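Local atomic coordinates of diguanylate cyclase (Pseudomonas aeruginosa, PDB entry 5M3C), a protein that joins a GGDEF domain and an EAL domain in one chain, with calcium bound in each and GTP bound in the GGDEF part. Residues P278-I281 with E282-Q286. Residues are numbered along the deposited sequence; the frame is centred on the assembly and turned at random.
Sequences PQLI and ERLEQ
The first turn of helix 280-291 in the EAL domain is closed by backbone hydrogen bonds from the N-H groups of Arg283, Leu284 and Glu285 to the carbonyls of Gln279, Leu280 and Ile281. Arg283 N donates to Gln279 O at 2.8 Å. Leu284 N reaches Leu280 O at 2.7 Å. Glu285 N meets Ile281 O at 3.1 Å.

On the buried side, Leu280 and Leu284 lie side by side, one turn apart, and point the same way. Their CD1 methyls meet at 4.1 Å. Leu284 continues onto Leu298 and Leu300 of strand 298-303 and onto Leu321 of helix 312-324. Ile281 and Glu285 both touch Leu324 of that helix.

The exposed side is polar. The side chain of Gln279 is bent at its second torsion (chi2 -56°), which brings OE1 over the aliphatic part of Glu282, 3.6 Å from CB. The amide and carboxylate planes are 69° apart. Glu282 also folds back at chi2, and its OE2 comes to 3.6 Å from Ile281 CB. Arg283, partly exposed, points to a third side, where NH1 forms a salt bridge with Asp243 of helix 238-259.

The turn is therefore amphipathic. Leu284 packs its inner side onto strand 298-303 and helix 312-324, with Leu280 beside it, and Arg283 ties it to helix 238-259 by charge. The side chains of Gln279 and Glu282 meet through OE1 and the carbons of Glu282, so what holds this turn is the backbone bonds, the leucine packing and the ion pair of Arg283.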
ATOM      1  N   PRO B 278     -20.718 -10.834   0.210  1.00 92.99           N
ATOM      2  CA  PRO B 278     -21.546 -10.637   1.401  1.00 93.75           C
ATOM      3  C   PRO B 278     -22.129 -11.933   1.957  1.00 93.34           C
ATOM      4  O   PRO B 278     -22.393 -12.026   3.155  1.00 93.42           O
ATOM      5  CB  PRO B 278     -22.679  -9.728   0.902  1.00 94.31           C
ATOM      6  CG  PRO B 278     -22.163  -9.100  -0.348  1.00 94.39           C
ATOM      7  CD  PRO B 278     -21.260 -10.125  -0.961  1.00 93.66           C
ATOM      8  N   GLN B 279     -22.325 -12.922   1.091  1.00 92.75           N
ATOM      9  CA  GLN B 279     -22.953 -14.174   1.500  1.00 93.32           C
ATOM     10  C   GLN B 279     -21.932 -15.246   1.875  1.00 91.69           C
ATOM     11  O   GLN B 279     -22.298 -16.330   2.334  1.00 91.47           O
ATOM     12  CB  GLN B 279     -23.871 -14.677   0.387  1.00 95.01           C
ATOM     13  CG  GLN B 279     -25.056 -13.759   0.132  1.00 96.49           C
ATOM     14  CD  GLN B 279     -25.874 -13.510   1.390  1.00 97.72           C
ATOM     15  OE1 GLN B 279     -25.991 -14.382   2.255  1.00 96.65           O
ATOM     16  NE2 GLN B 279     -26.443 -12.314   1.499  1.00 97.45           N
ATOM     17  N   LEU B 280     -20.653 -14.926   1.701  1.00 89.21           N
ATOM     18  CA  LEU B 280     -19.574 -15.878   1.950  1.00 86.66           C
ATOM     19  C   LEU B 280     -19.838 -16.763   3.166  1.00 85.34           C
ATOM     20  O   LEU B 280     -19.896 -17.985   3.044  1.00 85.41           O
ATOM     21  CB  LEU B 280     -18.246 -15.141   2.129  1.00 85.77           C
ATOM     22  CG  LEU B 280     -17.047 -16.023   2.485  1.00 85.45           C
ATOM     23  CD1 LEU B 280     -16.840 -17.108   1.437  1.00 85.22           C
ATOM     24  CD2 LEU B 280     -15.789 -15.185   2.647  1.00 85.32           C
ATOM     25  N   ILE B 281     -19.994 -16.149   4.335  1.00 84.70           N
ATOM     26  CA  ILE B 281     -20.157 -16.909   5.574  1.00 85.32           C
ATOM     27  C   ILE B 281     -21.398 -17.797   5.521  1.00 86.15           C
ATOM     28  O   ILE B 281     -21.356 -18.957   5.933  1.00 86.42           O
ATOM     29  CB  ILE B 281     -20.260 -15.993   6.808  1.00 84.80           C
ATOM     30  CG1 ILE B 281     -19.081 -15.018   6.853  1.00 84.80           C
ATOM     31  CG2 ILE B 281     -20.311 -16.831   8.077  1.00 84.46           C
ATOM     32  CD1 ILE B 281     -19.055 -14.137   8.083  1.00 85.02           C
ATOM     33  N   GLU B 282     -22.501 -17.248   5.019  1.00 85.33           N
ATOM     34  CA  GLU B 282     -23.748 -17.999   4.921  1.00 83.64           C
ATOM     35  C   GLU B 282     -23.543 -19.208   4.021  1.00 79.67           C
ATOM     36  O   GLU B 282     -23.946 -20.324   4.348  1.00 78.27           O
ATOM     37  CB  GLU B 282     -24.871 -17.120   4.359  1.00 86.44           C
ATOM     38  CG  GLU B 282     -25.602 -16.278   5.398  1.00 87.66           C
ATOM     39  CD  GLU B 282     -24.747 -15.177   5.997  1.00 88.42           C
ATOM     40  OE1 GLU B 282     -25.271 -14.416   6.839  1.00 88.61           O
ATOM     41  OE2 GLU B 282     -23.556 -15.063   5.634  1.00 89.44           O
ATOM     42  N   ARG B 283     -22.903 -18.963   2.885  1.00 76.81           N
ATOM     43  CA  ARG B 283     -22.627 -20.002   1.904  1.00 74.80           C
ATOM     44  C   ARG B 283     -21.631 -21.030   2.424  1.00 72.16           C
ATOM     45  O   ARG B 283     -21.805 -22.230   2.227  1.00 71.83           O
ATOM     46  CB  ARG B 283     -22.083 -19.369   0.625  1.00 74.63           C
ATOM     47  CG  ARG B 283     -21.317 -20.332  -0.264  1.00 74.86           C
ATOM     48  CD  ARG B 283     -22.146 -21.553  -0.617  1.00 74.62           C
ATOM     49  NE  ARG B 283     -21.833 -22.027  -1.959  1.00 74.66           N
ATOM     50  CZ  ARG B 283     -22.339 -23.124  -2.508  1.00 74.96           C
ATOM     51  NH1 ARG B 283     -21.988 -23.463  -3.740  1.00 75.16           N
ATOM     52  NH2 ARG B 283     -23.192 -23.885  -1.832  1.00 74.98           N
ATOM     53  N   LEU B 284     -20.574 -20.557   3.069  1.00 70.14           N
ATOM     54  CA  LEU B 284     -19.556 -21.453   3.596  1.00 69.18           C
ATOM     55  C   LEU B 284     -20.160 -22.450   4.570  1.00 68.10           C
ATOM     56  O   LEU B 284     -19.896 -23.648   4.496  1.00 67.96           O
ATOM     57  CB  LEU B 284     -18.446 -20.664   4.288  1.00 69.90           C
ATOM     58  CG  LEU B 284     -17.078 -20.802   3.627  1.00 70.02           C
ATOM     59  CD1 LEU B 284     -16.060 -19.903   4.309  1.00 70.69           C
ATOM     60  CD2 LEU B 284     -16.630 -22.255   3.672  1.00 69.82           C
ATOM     61  N   GLU B 285     -21.015 -21.963   5.448  1.00 67.28           N
ATOM     62  CA  GLU B 285     -21.622 -22.804   6.459  1.00 65.64           C
ATOM     63  C   GLU B 285     -22.405 -23.879   5.776  1.00 68.44           C
ATOM     64  O   GLU B 285     -22.236 -25.042   6.048  1.00 69.61           O
ATOM     65  CB  GLU B 285     -22.577 -21.935   7.264  1.00 30.00           C
ATOM     66  CG  GLU B 285     -23.156 -22.529   8.529  1.00 30.00           C
ATOM     67  CD  GLU B 285     -23.938 -21.513   9.338  1.00 30.00           C
ATOM     68  OE1 GLU B 285     -24.890 -21.896  10.022  1.00 30.00           O
ATOM     69  OE2 GLU B 285     -23.610 -20.325   9.294  1.00 30.00           O
ATOM     70  N   GLN B 286     -23.172 -23.545   4.754  1.00 71.32           N
ATOM     71  CA  GLN B 286     -23.926 -24.591   4.091  1.00 73.27           C
ATOM     72  C   GLN B 286     -23.029 -25.604   3.498  1.00 74.15           C
ATOM     73  O   GLN B 286     -23.288 -26.780   3.585  1.00 74.22           O
ATOM     74  CB  GLN B 286     -24.739 -24.046   2.960  1.00 30.00           C
ATOM     75  CG  GLN B 286     -25.515 -22.825   3.346  1.00 30.00           C
ATOM     76  CD  GLN B 286     -26.693 -22.605   2.442  1.00 30.00           C
ATOM     77  OE1 GLN B 286     -26.686 -23.030   1.281  1.00 30.00           O
ATOM     78  NE2 GLN B 286     -27.718 -21.945   2.964  1.00 30.00           N
TER